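PDB 5CWW: nucleoporin NUP82 from Chaetomium thermophilum, which probably serves as a structural component of the nuclear pore complex and may dock transport factors that associate with it transiently. Local coordinates for residues F373-N378 with L470-T475; L425-L430 with I439-D444; W273-S278 with K390-I395. All coordinates share one frame; numbering follows the deposited sequence.

Contact 1. Residues F373-N378 with L470-T475; sequences FDFDLN and LLTFQT
Phe375 pairs with Leu470, and Asp376 with Leu471, in a short parallel beta ladder that places strand 374-376 along the outer edge of a blade in this N-terminal beta-propeller domain. Three backbone hydrogen bonds make the ladder: Leu470 N to Asp374 O (3.0 Å), Asp376 N to Leu470 O (2.8 Å) and Thr472 N to Asp376 O (3.0 Å). A type II turn from Phe375 to Asn378 then leads the chain away, with Leu377 at a positive phi of 57°. Its carbonyl still reaches back, because a water donates to both Leu377 O and Thr472 O.

Apolar contacts flank the ladder. Leu470 touches two rings: its CG lies 3.7 Å from Phe373 CD2, while its CD1 comes to the edge of the Phe375 ring at CE1. Beside Asp376, Leu377 and Leu471 run alongside one another, their CD1 atoms 3.8 Å apart. Outside the two segments, the carboxylate of Asp376 makes a salt bridge with a basic side chain of another protein's chain.

Asp376 O is gripped twice. Thr472 OG1, set beside its own backbone N by chi1 of -50°, also donates to Asp376 O over 3.0 Å, from 41° above the carbonyl plane.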
loop_
_atom_site.group_PDB
_atom_site.type_symbol
_atom_site.label_atom_id
_atom_site.label_comp_id
_atom_site.label_asym_id
_atom_site.label_seq_id
_atom_site.Cartn_x
_atom_site.Cartn_y
_atom_site.Cartn_z
ATOM N N PHE B 373 6.062 11.985 1.183
ATOM C CA PHE B 373 7.376 12.234 0.609
ATOM C C PHE B 373 7.322 13.363 -0.412
ATOM O O PHE B 373 6.435 13.396 -1.265
ATOM C CB PHE B 373 7.926 10.969 -0.053
ATOM C CG PHE B 373 8.496 9.976 0.915
ATOM C CD1 PHE B 373 7.664 9.162 1.664
ATOM C CD2 PHE B 373 9.866 9.851 1.070
ATOM C CE1 PHE B 373 8.187 8.247 2.556
ATOM C CE2 PHE B 373 10.396 8.934 1.958
ATOM C CZ PHE B 373 9.555 8.133 2.703
ATOM N N ASP B 374 8.274 14.285 -0.322
ATOM C CA ASP B 374 8.419 15.326 -1.329
ATOM C C ASP B 374 9.215 14.780 -2.507
ATOM O O ASP B 374 10.296 14.222 -2.327
ATOM C CB ASP B 374 9.108 16.560 -0.746
ATOM C CG ASP B 374 9.212 17.694 -1.746
ATOM O OD1 ASP B 374 8.180 18.341 -2.020
ATOM O OD2 ASP B 374 10.325 17.941 -2.255
ATOM N N PHE B 375 8.670 14.932 -3.710
ATOM C CA PHE B 375 9.347 14.486 -4.922
ATOM C C PHE B 375 10.270 15.585 -5.432
ATOM O O PHE B 375 9.821 16.555 -6.037
ATOM C CB PHE B 375 8.333 14.098 -6.000
ATOM C CG PHE B 375 7.378 13.016 -5.575
ATOM C CD1 PHE B 375 7.781 12.013 -4.710
ATOM C CD2 PHE B 375 6.070 13.011 -6.035
ATOM C CE1 PHE B 375 6.899 11.021 -4.314
ATOM C CE2 PHE B 375 5.184 12.023 -5.645
ATOM C CZ PHE B 375 5.599 11.027 -4.784
ATOM N N ASP B 376 11.563 15.434 -5.177
ATOM C CA ASP B 376 12.546 16.395 -5.661
ATOM C C ASP B 376 12.660 16.287 -7.182
ATOM O O ASP B 376 12.621 15.186 -7.734
ATOM C CB ASP B 376 13.902 16.155 -4.990
ATOM C CG ASP B 376 14.898 17.264 -5.263
ATOM O OD1 ASP B 376 14.479 18.373 -5.656
ATOM O OD2 ASP B 376 16.110 17.025 -5.081
ATOM N N LEU B 377 12.782 17.433 -7.849
ATOM C CA LEU B 377 12.798 17.508 -9.312
ATOM C C LEU B 377 11.543 16.898 -9.935
ATOM O O LEU B 377 11.589 16.357 -11.041
ATOM C CB LEU B 377 14.040 16.815 -9.879
ATOM C CG LEU B 377 15.400 17.294 -9.375
ATOM C CD1 LEU B 377 16.500 16.594 -10.155
ATOM C CD2 LEU B 377 15.541 18.805 -9.492
ATOM N N ASN B 378 10.424 16.988 -9.225
ATOM C CA ASN B 378 9.149 16.528 -9.760
ATOM C C ASN B 378 8.752 17.353 -10.983
ATOM O O ASN B 378 8.996 18.558 -11.019
ATOM C CB ASN B 378 8.063 16.615 -8.688
ATOM C CG ASN B 378 6.771 15.947 -9.109
ATOM O OD1 ASN B 378 6.682 14.721 -9.150
ATOM N ND2 ASN B 378 5.755 16.752 -9.408
ATOM N N LEU B 470 12.184 11.953 -1.934
ATOM C CA LEU B 470 12.626 11.031 -2.971
ATOM C C LEU B 470 13.121 11.847 -4.159
ATOM O O LEU B 470 12.643 12.957 -4.393
ATOM C CB LEU B 470 11.495 10.098 -3.402
ATOM C CG LEU B 470 10.956 9.130 -2.347
ATOM C CD1 LEU B 470 9.675 8.471 -2.842
ATOM C CD2 LEU B 470 12.000 8.081 -2.000
ATOM N N LEU B 471 14.068 11.289 -4.907
ATOM C CA LEU B 471 14.598 11.945 -6.100
ATOM C C LEU B 471 13.913 11.408 -7.348
ATOM O O LEU B 471 14.078 10.242 -7.702
ATOM C CB LEU B 471 16.113 11.741 -6.203
ATOM C CG LEU B 471 16.786 12.223 -7.497
ATOM C CD1 LEU B 471 16.553 13.708 -7.724
ATOM C CD2 LEU B 471 18.277 11.916 -7.471
ATOM N N THR B 472 13.146 12.263 -8.016
ATOM C CA THR B 472 12.519 11.886 -9.273
ATOM C C THR B 472 13.595 11.757 -10.343
ATOM O O THR B 472 14.201 12.749 -10.744
ATOM C CB THR B 472 11.463 12.913 -9.725
ATOM O OG1 THR B 472 10.565 13.192 -8.644
ATOM C CG2 THR B 472 10.672 12.383 -10.911
ATOM N N PHE B 473 13.835 10.532 -10.794
ATOM C CA PHE B 473 14.859 10.282 -11.796
ATOM C C PHE B 473 14.293 10.391 -13.204
ATOM O O PHE B 473 14.926 10.957 -14.095
ATOM C CB PHE B 473 15.485 8.901 -11.604
ATOM C CG PHE B 473 16.247 8.425 -12.802
ATOM C CD1 PHE B 473 17.460 9.001 -13.141
ATOM C CD2 PHE B 473 15.741 7.415 -13.603
ATOM C CE1 PHE B 473 18.158 8.575 -14.254
ATOM C CE2 PHE B 473 16.435 6.982 -14.716
ATOM C CZ PHE B 473 17.643 7.564 -15.044
ATOM N N GLN B 474 13.092 9.857 -13.395
ATOM C CA GLN B 474 12.486 9.814 -14.716
ATOM C C GLN B 474 10.966 9.698 -14.632
ATOM O O GLN B 474 10.424 9.083 -13.712
ATOM C CB GLN B 474 13.072 8.647 -15.515
ATOM C CG GLN B 474 12.536 8.518 -16.923
ATOM C CD GLN B 474 13.213 7.400 -17.694
ATOM O OE1 GLN B 474 13.851 6.525 -17.109
ATOM N NE2 GLN B 474 13.081 7.429 -19.016
ATOM N N THR B 475 10.291 10.298 -15.607
ATOM C CA THR B 475 8.840 10.237 -15.711
ATOM C C THR B 475 8.466 10.051 -17.173
ATOM O O THR B 475 8.942 10.794 -18.029
ATOM C CB THR B 475 8.169 11.517 -15.169
ATOM O OG1 THR B 475 8.663 11.808 -13.856
ATOM C CG2 THR B 475 6.653 11.359 -15.120
HETATM O O HOH W 1 12.629 14.604 -12.835
#

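Contact 2. Residues L425-L430 with I439-D444; sequences LNIICL and ICLDID
Ile428 and Cys440 form the hydrogen-bonded pair at the middle of an antiparallel ladder, with Ile428 N bound to Cys440 O and Cys440 N to Ile428 O, each over 2.9 Å. Ile427 with Leu441 and Cys429 with Ile439 are the flanking non-hydrogen-bonded pairs, and the strand axes run at 154°. Asp442 N extends the ladder by donating to Asn426 O (3.0 Å). Asp442 is itself the centre of an inverse gamma turn, and a water joins Asn426 N to Asp442 O. The two strands are the arms of a beta hairpin inside a propeller blade, between strands 389-395 and 469-476.

On the face bearing Ile427, Cys429, Ile439 and Leu441, Ile427 is held by two neighbours: its CG2 meets Ile439 CG2 at 3.7 Å, and its CG1 lies beside Leu441 CD2. Ile439 CD1 reaches Cys429 SG at 3.6 Å. At the hairpin's open end, Asn426 ND2 donates to the anti lone pair of Asp442 OD2 (3.0 Å), the amide and carboxylate planes only 18° apart. The other amide atom, Asn426 OD1, accepts from Glu397 N, while Asp442 OD2 also takes Val446 N and Asp442 OD1 takes Gly445 N.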
loop_
_atom_site.group_PDB
_atom_site.type_symbol
_atom_site.label_atom_id
_atom_site.label_comp_id
_atom_site.label_asym_id
_atom_site.label_seq_id
_atom_site.Cartn_x
_atom_site.Cartn_y
_atom_site.Cartn_z
ATOM N N LEU B 425 20.200 1.066 -3.700
ATOM C CA LEU B 425 19.202 2.076 -3.368
ATOM C C LEU B 425 17.813 1.534 -3.647
ATOM O O LEU B 425 17.611 0.787 -4.605
ATOM C CB LEU B 425 19.414 3.354 -4.183
ATOM C CG LEU B 425 20.730 4.121 -4.058
ATOM C CD1 LEU B 425 20.783 5.178 -5.143
ATOM C CD2 LEU B 425 20.872 4.760 -2.686
ATOM N N ASN B 426 16.851 1.910 -2.814
ATOM C CA ASN B 426 15.459 1.613 -3.103
ATOM C C ASN B 426 15.009 2.397 -4.328
ATOM O O ASN B 426 15.355 3.572 -4.485
ATOM C CB ASN B 426 14.558 1.938 -1.910
ATOM C CG ASN B 426 14.970 1.207 -0.650
ATOM O OD1 ASN B 426 14.980 -0.024 -0.608
ATOM N ND2 ASN B 426 15.290 1.962 0.394
ATOM N N ILE B 427 14.263 1.737 -5.205
ATOM C CA ILE B 427 13.652 2.397 -6.347
ATOM C C ILE B 427 12.142 2.341 -6.179
ATOM O O ILE B 427 11.551 1.261 -6.125
ATOM C CB ILE B 427 14.059 1.748 -7.684
ATOM C CG1 ILE B 427 15.587 1.677 -7.793
ATOM C CG2 ILE B 427 13.479 2.541 -8.852
ATOM C CD1 ILE B 427 16.097 0.946 -9.022
ATOM N N ILE B 428 11.530 3.514 -6.071
ATOM C CA ILE B 428 10.093 3.618 -5.880
ATOM C C ILE B 428 9.444 4.000 -7.204
ATOM O O ILE B 428 9.680 5.086 -7.738
ATOM C CB ILE B 428 9.738 4.647 -4.784
ATOM C CG1 ILE B 428 10.213 4.152 -3.413
ATOM C CG2 ILE B 428 8.229 4.872 -4.709
ATOM C CD1 ILE B 428 11.694 4.314 -3.140
ATOM N N CYS B 429 8.642 3.083 -7.735
ATOM C CA CYS B 429 7.960 3.286 -9.006
ATOM C C CYS B 429 6.487 3.596 -8.753
ATOM O O CYS B 429 5.823 2.895 -7.982
ATOM C CB CYS B 429 8.111 2.053 -9.897
ATOM S SG CYS B 429 9.831 1.516 -10.118
ATOM N N LEU B 430 5.989 4.650 -9.394
ATOM C CA LEU B 430 4.635 5.143 -9.156
ATOM C C LEU B 430 3.837 5.178 -10.454
ATOM O O LEU B 430 4.295 5.723 -11.455
ATOM C CB LEU B 430 4.675 6.539 -8.531
ATOM C CG LEU B 430 5.568 6.708 -7.298
ATOM C CD1 LEU B 430 5.648 8.175 -6.894
ATOM C CD2 LEU B 430 5.062 5.861 -6.142
ATOM N N ILE B 439 9.793 7.084 -11.896
ATOM C CA ILE B 439 10.861 6.317 -11.265
ATOM C C ILE B 439 11.622 7.212 -10.299
ATOM O O ILE B 439 12.285 8.165 -10.712
ATOM C CB ILE B 439 11.838 5.731 -12.307
ATOM C CG1 ILE B 439 11.076 4.964 -13.393
ATOM C CG2 ILE B 439 12.876 4.839 -11.627
ATOM C CD1 ILE B 439 10.223 3.821 -12.867
ATOM N N CYS B 440 11.513 6.901 -9.014
ATOM C CA CYS B 440 12.147 7.693 -7.968
ATOM C C CYS B 440 13.232 6.899 -7.257
ATOM O O CYS B 440 13.110 5.686 -7.082
ATOM C CB CYS B 440 11.104 8.169 -6.957
ATOM S SG CYS B 440 9.716 9.030 -7.713
ATOM N N LEU B 441 14.284 7.597 -6.841
ATOM C CA LEU B 441 15.386 6.978 -6.119
ATOM C C LEU B 441 15.404 7.457 -4.676
ATOM O O LEU B 441 15.275 8.652 -4.403
ATOM C CB LEU B 441 16.720 7.294 -6.793
ATOM C CG LEU B 441 16.865 6.852 -8.249
ATOM C CD1 LEU B 441 18.146 7.426 -8.848
ATOM C CD2 LEU B 441 16.852 5.332 -8.356
ATOM N N ASP B 442 15.561 6.511 -3.758
ATOM C CA ASP B 442 15.651 6.825 -2.339
ATOM C C ASP B 442 17.089 7.176 -1.973
ATOM O O ASP B 442 17.845 6.336 -1.484
ATOM C CB ASP B 442 15.145 5.651 -1.500
ATOM C CG ASP B 442 15.182 5.938 -0.013
ATOM O OD1 ASP B 442 15.279 7.127 0.365
ATOM O OD2 ASP B 442 15.101 4.973 0.778
ATOM N N ILE B 443 17.453 8.429 -2.225
ATOM C CA ILE B 443 18.807 8.918 -1.989
ATOM C C ILE B 443 19.139 8.981 -0.504
ATOM O O ILE B 443 20.261 8.685 -0.096
ATOM C CB ILE B 443 18.999 10.327 -2.596
ATOM C CG1 ILE B 443 18.642 10.327 -4.087
ATOM C CG2 ILE B 443 20.423 10.825 -2.385
ATOM C CD1 ILE B 443 19.440 9.347 -4.925
ATOM N N ASP B 444 18.159 9.370 0.304
ATOM C CA ASP B 444 18.386 9.573 1.728
ATOM C C ASP B 444 18.376 8.254 2.489
ATOM O O ASP B 444 19.092 8.097 3.477
ATOM C CB ASP B 444 17.337 10.531 2.294
ATOM C CG ASP B 444 17.486 11.944 1.750
ATOM O OD1 ASP B 444 18.630 12.350 1.450
ATOM O OD2 ASP B 444 16.464 12.647 1.618
HETATM O O HOH W 2 17.754 3.746 -0.734
#

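Contact 3. Residues W273-S278 with K390-I395; sequences WLAMTS and KDIYVI
Trp273 and Val394 meet where two neighbouring blades of the beta-propeller pack together: strand 272-276 belongs to one blade, and strand 389-395 is an edge strand of the next, at the opposite end of that blade from strand 374-376. No hydrogen bond joins the two segments. Their strand axes approach to 6.8 Å, and it is mainly side chains that meet between them.

Trp273 CB rests on two methyls of strand 389-395, Val394 CG2 at 3.8 Å and Ile392 CD1 at 3.9 Å. CG is beside the backbone N (chi1 -74°), and there Val394 CG2 lies 3.7 Å away over one face of the ring. This methyl makes a CH-pi contact with the five-membered ring, 4.0 Å from its centroid and 23° off the normal. The valine passes at about a right angle to the indole. Farther out, Trp273 CD1 is touched by both valine methyls, and Val394 CG1 reaches NE1 at 3.9 Å. CD2 is at the margin of the CG2 contact. At the far rim CZ3 packs on Phe373 CE1 and CH2 on Leu470 CD2. An alanine at Trp273 would probably open a gap beside Val394, with CG2 losing the ring face it lies over, CG1 its contacts at CD1 and NE1, and Phe373 the indole it packs against.

Farther along, Ile392 meets Ala275. Ile392 CG1 is anti to the backbone N (chi1 -179°), and its CG2, in the crowded position between N and the carbonyl carbon, lies 4.0 Å from Ala275 CB, which Ile392 CB approaches to 3.8 Å.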
loop_
_atom_site.group_PDB
_atom_site.type_symbol
_atom_site.label_atom_id
_atom_site.label_comp_id
_atom_site.label_asym_id
_atom_site.label_seq_id
_atom_site.Cartn_x
_atom_site.Cartn_y
_atom_site.Cartn_z
ATOM N N TRP B 273 5.399 0.258 1.970
ATOM C CA TRP B 273 5.216 1.461 1.173
ATOM C C TRP B 273 3.754 1.599 0.776
ATOM O O TRP B 273 3.105 0.604 0.454
ATOM C CB TRP B 273 6.097 1.415 -0.076
ATOM C CG TRP B 273 7.551 1.648 0.189
ATOM C CD1 TRP B 273 8.491 0.706 0.503
ATOM C CD2 TRP B 273 8.239 2.902 0.151
ATOM N NE1 TRP B 273 9.721 1.299 0.662
ATOM C CE2 TRP B 273 9.593 2.648 0.451
ATOM C CE3 TRP B 273 7.842 4.216 -0.110
ATOM C CZ2 TRP B 273 10.549 3.658 0.504
ATOM C CZ3 TRP B 273 8.795 5.219 -0.060
ATOM C CH2 TRP B 273 10.130 4.934 0.244
ATOM N N LEU B 274 3.245 2.829 0.781
ATOM C CA LEU B 274 1.855 3.080 0.412
ATOM C C LEU B 274 1.712 4.248 -0.548
ATOM O O LEU B 274 2.431 5.245 -0.446
ATOM C CB LEU B 274 1.012 3.360 1.653
ATOM C CG LEU B 274 0.977 2.270 2.724
ATOM C CD1 LEU B 274 1.998 2.558 3.821
ATOM C CD2 LEU B 274 -0.422 2.144 3.298
ATOM N N ALA B 275 0.755 4.119 -1.461
ATOM C CA ALA B 275 0.422 5.180 -2.398
ATOM C C ALA B 275 -1.054 5.536 -2.279
ATOM O O ALA B 275 -1.923 4.671 -2.379
ATOM C CB ALA B 275 0.759 4.762 -3.820
ATOM N N MET B 276 -1.316 6.821 -2.060
ATOM C CA MET B 276 -2.671 7.341 -1.945
ATOM C C MET B 276 -3.164 7.820 -3.302
ATOM O O MET B 276 -2.369 8.251 -4.136
ATOM C CB MET B 276 -2.714 8.495 -0.941
ATOM C CG MET B 276 -2.054 8.186 0.395
ATOM S SD MET B 276 -2.913 6.897 1.324
ATOM C CE MET B 276 -1.881 6.798 2.781
ATOM N N THR B 277 -4.473 7.754 -3.522
ATOM C CA THR B 277 -5.053 8.240 -4.768
ATOM C C THR B 277 -4.883 9.753 -4.882
ATOM O O THR B 277 -4.989 10.316 -5.968
ATOM C CB THR B 277 -6.551 7.889 -4.882
ATOM O OG1 THR B 277 -7.262 8.430 -3.762
ATOM C CG2 THR B 277 -6.749 6.383 -4.928
ATOM N N SER B 278 -4.612 10.410 -3.760
ATOM C CA SER B 278 -4.382 11.848 -3.763
ATOM C C SER B 278 -3.043 12.196 -4.412
ATOM O O SER B 278 -2.815 13.342 -4.789
ATOM C CB SER B 278 -4.421 12.398 -2.337
ATOM O OG SER B 278 -3.345 11.885 -1.571
ATOM N N LYS B 390 -2.399 5.131 -8.813
ATOM C CA LYS B 390 -3.210 3.921 -8.864
ATOM C C LYS B 390 -2.421 2.674 -8.475
ATOM O O LYS B 390 -3.008 1.654 -8.120
ATOM C CB LYS B 390 -3.807 3.754 -10.263
ATOM C CG LYS B 390 -4.936 4.736 -10.561
ATOM C CD LYS B 390 -6.190 4.415 -9.746
ATOM C CE LYS B 390 -7.147 5.593 -9.660
ATOM N NZ LYS B 390 -7.661 5.993 -10.996
ATOM N N ASP B 391 -1.097 2.751 -8.538
ATOM C CA ASP B 391 -0.274 1.635 -8.089
ATOM C C ASP B 391 1.107 2.094 -7.653
ATOM O O ASP B 391 1.560 3.182 -8.008
ATOM C CB ASP B 391 -0.136 0.585 -9.192
ATOM C CG ASP B 391 0.079 -0.818 -8.642
ATOM O OD1 ASP B 391 0.352 -0.958 -7.431
ATOM O OD2 ASP B 391 -0.011 -1.785 -9.426
ATOM N N ILE B 392 1.766 1.248 -6.870
ATOM C CA ILE B 392 3.120 1.507 -6.412
ATOM C C ILE B 392 3.909 0.206 -6.466
ATOM O O ILE B 392 3.385 -0.861 -6.145
ATOM C CB ILE B 392 3.143 2.094 -4.983
ATOM C CG1 ILE B 392 4.582 2.384 -4.548
ATOM C CG2 ILE B 392 2.440 1.152 -3.998
ATOM C CD1 ILE B 392 4.692 3.208 -3.282
ATOM N N TYR B 393 5.163 0.302 -6.892
ATOM C CA TYR B 393 6.033 -0.860 -7.015
ATOM C C TYR B 393 7.446 -0.480 -6.607
ATOM O O TYR B 393 8.053 0.408 -7.203
ATOM C CB TYR B 393 6.014 -1.402 -8.443
ATOM C CG TYR B 393 7.016 -2.504 -8.695
ATOM C CD1 TYR B 393 6.825 -3.774 -8.170
ATOM C CD2 TYR B 393 8.147 -2.275 -9.465
ATOM C CE1 TYR B 393 7.740 -4.785 -8.400
ATOM C CE2 TYR B 393 9.065 -3.279 -9.702
ATOM C CZ TYR B 393 8.856 -4.532 -9.167
ATOM O OH TYR B 393 9.769 -5.531 -9.402
ATOM N N VAL B 394 7.954 -1.144 -5.575
ATOM C CA VAL B 394 9.233 -0.778 -4.986
ATOM C C VAL B 394 10.262 -1.888 -5.137
ATOM O O VAL B 394 10.036 -3.024 -4.729
ATOM C CB VAL B 394 9.083 -0.439 -3.495
ATOM C CG1 VAL B 394 10.421 0.011 -2.906
ATOM C CG2 VAL B 394 8.034 0.646 -3.310
ATOM N N ILE B 395 11.396 -1.540 -5.732
ATOM C CA ILE B 395 12.528 -2.445 -5.830
ATOM C C ILE B 395 13.490 -2.106 -4.703
ATOM O O ILE B 395 14.133 -1.055 -4.718
ATOM C CB ILE B 395 13.229 -2.332 -7.191
ATOM C CG1 ILE B 395 12.214 -2.506 -8.322
ATOM C CG2 ILE B 395 14.332 -3.377 -7.306
ATOM C CD1 ILE B 395 12.718 -2.074 -9.672
#

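Contacts 1 and 2, with centres 8 Å apart, share a blade: strand 469-476 adjoins strand 437-441 through probable hydrogen bonds such as Leu471 O to Leu441 N (2.8 Å). On the hairpin's other side, Cys429 N probably bonds to Tyr393 O (2.8 Å), which brings in strand 389-395 of contact 3, centred 12 Å from contact 2. Contact 3 then reaches the adjacent blade. The centres of contacts 1 and 3 are 14 Å apart, yet Trp273 CZ3 lies 4.0 Å from Phe373 CE1. Along the sequence, contact 2 is nested within the loop closed by contact 1. At the end of contact 1, Thr475 pairs in parallel with a strand of another protein's chain, extending the sheet across the interface.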